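Local structure of computational designed protein based on evolution (Synthetic construct, 6JCC) at residues A[21-26]-A[79-84]; A[29-34]-A[71-76]; A[44-49]-A[57-62]. The protein is a computationally designed helical protein with no known natural function, whose sequence matches the caspase recruitment domain family of the death-fold clan. One frame throughout, in Å; residues are numbered along the deposited sequence.

Overall arrangement
Six helices and no strands build this compact chain, and the three contacts show how a small helical bundle is tied together by a few apolar side chains at each joint. Interactions 1 and 2 share helix 68-80: its end meets the turn after helix 6-22, while its middle meets helix 30-34, with contact centres about 12 Å apart. Interaction 3 joins helices 40-47 and 52-63, its centre about 16 Å from each of the others. The contacts also meet directly. Pro25 CG of interaction 1 lies 3.4 Å from Leu47 CD2 of interaction 3, and Leu29 CD1 of interaction 2 lies 4.1 Å from Leu59 CD1 of interaction 3.

Interaction 1: A[21-26]-A[79-84]; sequences ANLDPT and RAHGYQ
Leu23 fills the angle between His81 and Tyr83, and this is the closely packed part of the contact. Its CG stands anti to the backbone N (chi1 178°), which carries both methyls across to 79-84: Leu23 CD1 comes 4.0 Å from His81 CD2, and Leu23 CD2 lies 4.1 Å from Tyr83 CE2, approaching the ring at a slant. The side chains of Leu23 and His81 cross at about a right angle. His81 ND1 is hydrogen-bonded to the carbonyl O of Ala77.

The other side is looser and wet. Asn22 CB reaches Tyr83 CE1 at 4.0 Å, but the polar ends are joined through a water, which donates to Asn22 OD1 (3.0 Å) and is hydrogen-bonded to Tyr83 OH at 2.7 Å, in the plane of the ring. With Tyr83 exchanged for an alanine, Leu23 CD2 would probably lose its aromatic partner, and the water its link to 79-84.

The contact thus closes two helix ends of the six-helix bundle against each other, 6-22 and 68-80, the second through the Schellman motif at Gly82; Asn22 also touches Leu86 of helix 84-93, and Asp24 and Pro25 rest on Leu47 of helix 40-47.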
# COMPACT_ATOMS: atom_id res chain seq x y z
N ALA A 21 7.92 6.97 2.17
CA ALA A 21 8.84 8.10 2.38
C ALA A 21 8.17 9.34 2.98
O ALA A 21 8.80 10.09 3.72
CB ALA A 21 9.53 8.46 1.07
N ASN A 22 6.89 9.53 2.66
CA ASN A 22 6.13 10.69 3.09
C ASN A 22 5.23 10.49 4.31
O ASN A 22 4.98 11.43 5.05
CB ASN A 22 5.24 11.18 1.95
CG ASN A 22 6.03 11.77 0.80
OD1 ASN A 22 6.67 12.81 0.96
ND2 ASN A 22 5.99 11.13 -0.35
N LEU A 23 4.75 9.27 4.50
CA LEU A 23 3.64 8.99 5.41
C LEU A 23 3.77 7.59 5.98
O LEU A 23 4.08 6.65 5.25
CB LEU A 23 2.33 9.12 4.63
CG LEU A 23 0.98 8.84 5.30
CD1 LEU A 23 0.68 9.86 6.39
CD2 LEU A 23 -0.13 8.86 4.26
N ASP A 24 3.53 7.44 7.28
CA ASP A 24 3.49 6.12 7.91
C ASP A 24 2.32 5.36 7.29
O ASP A 24 1.17 5.77 7.46
CB ASP A 24 3.27 6.29 9.42
CG ASP A 24 3.13 4.97 10.18
OD1 ASP A 24 3.20 3.87 9.58
OD2 ASP A 24 2.94 5.04 11.40
N PRO A 25 2.59 4.25 6.58
CA PRO A 25 1.48 3.54 5.92
C PRO A 25 0.42 2.97 6.87
O PRO A 25 -0.70 2.71 6.44
CB PRO A 25 2.18 2.42 5.14
CG PRO A 25 3.46 2.21 5.85
CD PRO A 25 3.88 3.55 6.37
N THR A 26 0.76 2.81 8.15
CA THR A 26 -0.22 2.51 9.20
C THR A 26 -1.46 3.40 9.08
O THR A 26 -2.59 2.93 9.24
CB THR A 26 0.39 2.68 10.61
OG1 THR A 26 1.62 1.96 10.68
CG2 THR A 26 -0.56 2.18 11.69
N ARG A 79 -5.91 10.26 0.04
CA ARG A 79 -6.52 11.55 -0.28
C ARG A 79 -6.83 12.34 0.99
O ARG A 79 -6.54 13.54 1.05
CB ARG A 79 -7.80 11.37 -1.09
CG ARG A 79 -7.57 10.78 -2.47
CD ARG A 79 -8.85 10.77 -3.28
NE ARG A 79 -8.77 9.81 -4.38
CZ ARG A 79 -8.06 9.97 -5.50
NH1 ARG A 79 -7.34 11.07 -5.71
NH2 ARG A 79 -8.08 9.01 -6.42
N ALA A 80 -7.39 11.67 1.99
CA ALA A 80 -7.72 12.31 3.26
C ALA A 80 -6.50 12.87 4.02
O ALA A 80 -6.64 13.83 4.77
CB ALA A 80 -8.49 11.35 4.15
N HIS A 81 -5.32 12.27 3.82
CA HIS A 81 -4.07 12.75 4.42
C HIS A 81 -3.32 13.79 3.58
O HIS A 81 -2.30 14.32 4.03
CB HIS A 81 -3.14 11.57 4.72
CG HIS A 81 -3.58 10.76 5.90
ND1 HIS A 81 -4.55 9.79 5.81
CD2 HIS A 81 -3.18 10.78 7.19
CE1 HIS A 81 -4.73 9.24 7.00
NE2 HIS A 81 -3.92 9.82 7.85
N GLY A 82 -3.83 14.09 2.38
CA GLY A 82 -3.31 15.15 1.52
C GLY A 82 -2.45 14.70 0.35
O GLY A 82 -1.60 15.46 -0.10
N TYR A 83 -2.67 13.48 -0.16
CA TYR A 83 -1.84 12.92 -1.24
C TYR A 83 -2.70 12.45 -2.42
O TYR A 83 -2.88 11.25 -2.64
CB TYR A 83 -0.95 11.79 -0.71
CG TYR A 83 -0.00 12.28 0.36
CD1 TYR A 83 1.20 12.90 0.02
CD2 TYR A 83 -0.32 12.16 1.71
CE1 TYR A 83 2.06 13.37 1.00
CE2 TYR A 83 0.54 12.62 2.70
CZ TYR A 83 1.73 13.23 2.33
OH TYR A 83 2.59 13.69 3.30
N GLN A 84 -3.21 13.42 -3.18
CA GLN A 84 -4.08 13.15 -4.32
C GLN A 84 -3.35 12.41 -5.44
O GLN A 84 -3.85 11.42 -5.96
CB GLN A 84 -4.68 14.44 -4.88
CG GLN A 84 -5.67 15.14 -3.94
CD GLN A 84 -7.01 14.43 -3.82
OE1 GLN A 84 -7.47 13.76 -4.75
NE2 GLN A 84 -7.65 14.58 -2.66
O HOH W 1 4.82 14.77 2.31

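Interaction 2: A[29-34]-A[71-76]; sequences LEEPLR and AQALID
Leu29 and Leu74 form the apolar half of a small helix-to-helix joint in a bundle whose sequence belongs to the caspase recruitment domain family, a branch of the death fold. The joint brings the start of the short helix 30-34, with Leu29 at its N-cap position, against the middle of helix 68-80.

The leucine pair is the buried element. The two side chains lie side by side and point the same way, and they meet through one branch each, Leu29 CD2 and Leu74 CD1, 3.7 Å apart. Leu29 leaves its backbone heading away from helix 68-80, yet the end of the side chain comes back to it. Leu74 reaches across with CG anti to its backbone N (chi1 -163°). Both residues serve the wider core: Leu29 also touches Leu43 and Leu59, while Leu74 packs on Ile63, Leu66 and Leu90, bringing helices 52-63 and 84-93 to the same spot.

No hydrogen bond or salt bridge crosses the joint; the one salt bridge within the segments lies in helix 30-34. There Arg34 NH2 pairs with Glu30 OE2 at 3.0 Å, one helical turn apart, meeting the carboxylate from above its plane. The regular backbone bonds are internal to each helix, among them Leu33 N to Leu29 O and Asp76 N to Gln72 O.

The remaining kind of contact is between aliphatic carbons nearer the surface. Glu31 supplies only the root of its side chain: the chain bends at chi2 (63°), and its carboxylate leads away from helix 68-80 toward Arg35, with which it makes a long, weak ion pair. What is left facing the neighbouring helix is a methylene against a methyl, Glu31 CB to Ala73 CB, 3.8 Å apart.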
# COMPACT_ATOMS: atom_id res chain seq x y z
N LEU A 29 -3.59 2.27 6.12
CA LEU A 29 -4.02 0.87 6.28
C LEU A 29 -5.05 0.65 7.40
O LEU A 29 -5.30 -0.49 7.79
CB LEU A 29 -2.80 -0.02 6.52
CG LEU A 29 -1.83 -0.15 5.34
CD1 LEU A 29 -0.49 -0.71 5.81
CD2 LEU A 29 -2.42 -1.03 4.24
N GLU A 30 -5.66 1.73 7.90
CA GLU A 30 -6.65 1.66 8.98
C GLU A 30 -7.68 0.56 8.80
O GLU A 30 -7.81 -0.32 9.64
CB GLU A 30 -7.41 2.98 9.12
CG GLU A 30 -6.89 3.91 10.17
CD GLU A 30 -7.92 4.95 10.53
OE1 GLU A 30 -8.25 5.77 9.66
OE2 GLU A 30 -8.40 4.93 11.67
N GLU A 31 -8.41 0.62 7.69
CA GLU A 31 -9.51 -0.30 7.46
C GLU A 31 -9.04 -1.75 7.31
O GLU A 31 -9.59 -2.63 7.95
CB GLU A 31 -10.39 0.13 6.29
CG GLU A 31 -11.65 -0.70 6.13
CD GLU A 31 -12.58 -0.59 7.34
OE1 GLU A 31 -12.68 0.50 7.92
OE2 GLU A 31 -13.20 -1.60 7.71
N PRO A 32 -8.02 -2.00 6.47
CA PRO A 32 -7.51 -3.37 6.40
C PRO A 32 -6.98 -3.90 7.74
O PRO A 32 -7.13 -5.08 8.02
CB PRO A 32 -6.39 -3.31 5.36
CG PRO A 32 -6.53 -2.02 4.66
CD PRO A 32 -7.50 -1.15 5.38
N LEU A 33 -6.38 -3.04 8.55
CA LEU A 33 -5.92 -3.43 9.89
C LEU A 33 -7.09 -3.84 10.80
O LEU A 33 -6.99 -4.83 11.52
CB LEU A 33 -5.08 -2.33 10.56
CG LEU A 33 -3.66 -2.17 10.02
CD1 LEU A 33 -3.08 -0.81 10.40
CD2 LEU A 33 -2.74 -3.29 10.51
N ARG A 34 -8.18 -3.09 10.75
CA ARG A 34 -9.40 -3.45 11.50
C ARG A 34 -10.02 -4.75 11.04
O ARG A 34 -10.72 -5.40 11.81
CB ARG A 34 -10.48 -2.40 11.34
CG ARG A 34 -10.16 -1.10 12.00
CD ARG A 34 -11.33 -0.15 11.89
NE ARG A 34 -10.86 1.21 12.01
CZ ARG A 34 -11.61 2.30 11.87
NH1 ARG A 34 -12.90 2.20 11.62
NH2 ARG A 34 -11.04 3.49 12.00
N ALA A 71 -9.10 -1.81 -0.70
CA ALA A 71 -8.30 -1.05 -1.66
C ALA A 71 -8.81 0.38 -1.82
O ALA A 71 -8.02 1.33 -1.82
CB ALA A 71 -8.26 -1.76 -3.01
N GLN A 72 -10.13 0.54 -1.92
CA GLN A 72 -10.73 1.87 -1.99
C GLN A 72 -10.50 2.69 -0.72
O GLN A 72 -10.22 3.88 -0.81
CB GLN A 72 -12.24 1.78 -2.28
CG GLN A 72 -12.90 3.11 -2.64
CD GLN A 72 -12.27 3.80 -3.83
OE1 GLN A 72 -11.88 4.97 -3.75
NE2 GLN A 72 -12.16 3.09 -4.95
N ALA A 73 -10.59 2.04 0.44
CA ALA A 73 -10.32 2.70 1.73
C ALA A 73 -8.90 3.25 1.80
O ALA A 73 -8.66 4.35 2.29
CB ALA A 73 -10.56 1.74 2.88
N LEU A 74 -7.96 2.47 1.29
CA LEU A 74 -6.57 2.88 1.24
C LEU A 74 -6.39 4.12 0.35
O LEU A 74 -5.72 5.08 0.74
CB LEU A 74 -5.75 1.70 0.72
CG LEU A 74 -4.25 1.71 0.93
CD1 LEU A 74 -3.71 0.30 0.98
CD2 LEU A 74 -3.63 2.43 -0.23
N ILE A 75 -7.01 4.10 -0.82
CA ILE A 75 -6.96 5.22 -1.76
C ILE A 75 -7.61 6.46 -1.13
O ILE A 75 -7.03 7.56 -1.18
CB ILE A 75 -7.64 4.86 -3.11
CG1 ILE A 75 -6.83 3.78 -3.84
CG2 ILE A 75 -7.78 6.07 -4.03
CD1 ILE A 75 -7.63 2.96 -4.82
N ASP A 76 -8.79 6.29 -0.55
CA ASP A 76 -9.48 7.38 0.16
C ASP A 76 -8.63 7.95 1.30
O ASP A 76 -8.59 9.16 1.50
CB ASP A 76 -10.83 6.91 0.73
CG ASP A 76 -11.87 6.61 -0.35
OD1 ASP A 76 -11.64 6.90 -1.53
OD2 ASP A 76 -12.93 6.07 0.01

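Interaction 3: A[44-49]-A[57-62]; sequences QEVLDL and KKLIDF
Val46 meets Lys58, Leu59 and Phe62 in turn, and following its short side chain outward accounts for every close approach between helices 40-47 and 52-63 here. Val46 leaves its backbone heading toward the second helix, so CB brings its two methyls up to the neighbouring backbone, and the branches then divide the work. With CG1 anti to the backbone N (chi1 168°), that methyl settles against the turn at 58-59: Val46 CG1 lies 3.9 Å from the backbone N of Leu59, 4.0 Å from Lys58 CB and 4.1 Å from Leu59 CB. CG2, anti to the carbonyl carbon instead, takes the other direction. Val46 CG2 comes 4.0 Å from Phe62 CE2, one helical turn on from Lys58, and reaches the ring obliquely, while the two side chains slide past each other in opposite directions. Lys58 CB lies 4.1 Å from Val46 CG2 as well, and is thus touched by both methyls.

The partners give Val46 quite different parts of themselves. Lys58 lends its first methylene and then turns off, its chain bent at chi2 (-74°), so that the ammonium end leads away from Val46. Leu59 offers its backbone N and CB, and Phe62 one ring carbon. No hydrogen bond crosses this interface: two successive helices of a six-helix bundle, consistent with the death-fold family, pack here through a single buried valine. They come close, with the CA atoms of Val46 and Lys58 6.0 Å apart.

Around this joint, Leu47 packs on Pro25 and Thr26 in the turn after helix 6-22, Phe62 touches Leu38 just ahead of helix 40-47, and Ile60 faces Leu12 and Leu13, which lays helix 52-63 between helix 40-47 and helix 6-22.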
# COMPACT_ATOMS: atom_id res chain seq x y z
N GLN A 44 4.58 -3.79 12.02
CA GLN A 44 5.80 -3.23 12.64
C GLN A 44 7.08 -3.82 12.04
O GLN A 44 8.03 -3.10 11.77
CB GLN A 44 5.77 -3.45 14.16
N GLU A 45 7.08 -5.14 11.82
CA GLU A 45 8.21 -5.83 11.21
C GLU A 45 8.45 -5.40 9.77
O GLU A 45 9.59 -5.28 9.34
CB GLU A 45 8.02 -7.34 11.26
CG GLU A 45 8.10 -7.91 12.66
CD GLU A 45 7.97 -9.42 12.71
OE1 GLU A 45 7.51 -10.03 11.72
OE2 GLU A 45 8.32 -10.00 13.75
N VAL A 46 7.36 -5.18 9.03
CA VAL A 46 7.43 -4.67 7.65
C VAL A 46 8.08 -3.29 7.59
O VAL A 46 8.86 -3.01 6.69
CB VAL A 46 6.04 -4.66 6.98
CG1 VAL A 46 6.04 -3.87 5.67
CG2 VAL A 46 5.57 -6.08 6.71
N LEU A 47 7.75 -2.42 8.54
CA LEU A 47 8.18 -1.03 8.51
C LEU A 47 9.51 -0.72 9.23
O LEU A 47 10.16 0.27 8.89
CB LEU A 47 7.07 -0.13 9.04
CG LEU A 47 5.70 -0.26 8.35
CD1 LEU A 47 4.73 0.71 8.98
CD2 LEU A 47 5.76 -0.06 6.84
N ASP A 48 9.90 -1.53 10.21
CA ASP A 48 11.17 -1.31 10.94
C ASP A 48 12.39 -1.70 10.12
O ASP A 48 12.32 -2.59 9.32
CB ASP A 48 11.24 -2.19 12.18
CG ASP A 48 10.35 -1.73 13.32
OD1 ASP A 48 9.82 -0.60 13.29
OD2 ASP A 48 10.19 -2.52 14.27
N LEU A 49 13.52 -1.06 10.40
CA LEU A 49 14.85 -1.48 9.91
C LEU A 49 15.06 -1.59 8.41
O LEU A 49 15.77 -2.49 7.94
CB LEU A 49 15.26 -2.81 10.54
CG LEU A 49 15.03 -2.97 12.03
CD1 LEU A 49 15.57 -4.33 12.46
CD2 LEU A 49 15.68 -1.83 12.80
N LYS A 57 8.69 -3.90 -0.77
CA LYS A 57 8.79 -5.30 -1.20
C LYS A 57 8.08 -6.26 -0.24
O LYS A 57 7.55 -7.27 -0.67
CB LYS A 57 10.25 -5.70 -1.39
CG LYS A 57 10.48 -7.16 -1.80
CD LYS A 57 9.76 -7.56 -3.09
CE LYS A 57 10.30 -6.87 -4.33
NZ LYS A 57 11.65 -7.34 -4.71
N LYS A 58 8.10 -5.95 1.05
CA LYS A 58 7.37 -6.75 2.05
C LYS A 58 5.89 -6.35 2.04
O LYS A 58 5.02 -7.21 2.11
CB LYS A 58 7.97 -6.55 3.44
CG LYS A 58 9.46 -6.84 3.57
CD LYS A 58 9.77 -8.33 3.54
CE LYS A 58 11.27 -8.58 3.63
NZ LYS A 58 11.60 -9.89 4.24
N LEU A 59 5.62 -5.05 1.95
CA LEU A 59 4.25 -4.54 2.02
C LEU A 59 3.37 -4.99 0.85
O LEU A 59 2.18 -5.22 1.03
CB LEU A 59 4.25 -3.01 2.11
CG LEU A 59 2.90 -2.31 2.36
CD1 LEU A 59 2.23 -2.79 3.63
CD2 LEU A 59 3.11 -0.80 2.41
N ILE A 60 3.96 -5.12 -0.34
CA ILE A 60 3.20 -5.50 -1.54
C ILE A 60 2.38 -6.79 -1.36
O ILE A 60 1.29 -6.90 -1.91
CB ILE A 60 4.11 -5.58 -2.80
CG1 ILE A 60 3.26 -5.62 -4.08
CG2 ILE A 60 5.06 -6.77 -2.73
CD1 ILE A 60 4.06 -5.47 -5.36
N ASP A 61 2.91 -7.74 -0.60
CA ASP A 61 2.19 -9.00 -0.32
C ASP A 61 0.83 -8.76 0.32
O ASP A 61 -0.14 -9.43 -0.02
CB ASP A 61 3.01 -9.92 0.59
CG ASP A 61 4.22 -10.52 -0.10
OD1 ASP A 61 4.26 -10.54 -1.34
OD2 ASP A 61 5.12 -10.99 0.61
N PHE A 62 0.78 -7.80 1.23
CA PHE A 62 -0.46 -7.47 1.92
C PHE A 62 -1.37 -6.61 1.06
O PHE A 62 -2.59 -6.79 1.07
CB PHE A 62 -0.14 -6.82 3.26
CG PHE A 62 0.67 -7.70 4.16
CD1 PHE A 62 0.06 -8.75 4.85
CD2 PHE A 62 2.05 -7.54 4.28
CE1 PHE A 62 0.80 -9.59 5.66
CE2 PHE A 62 2.79 -8.38 5.09
CZ PHE A 62 2.17 -9.40 5.78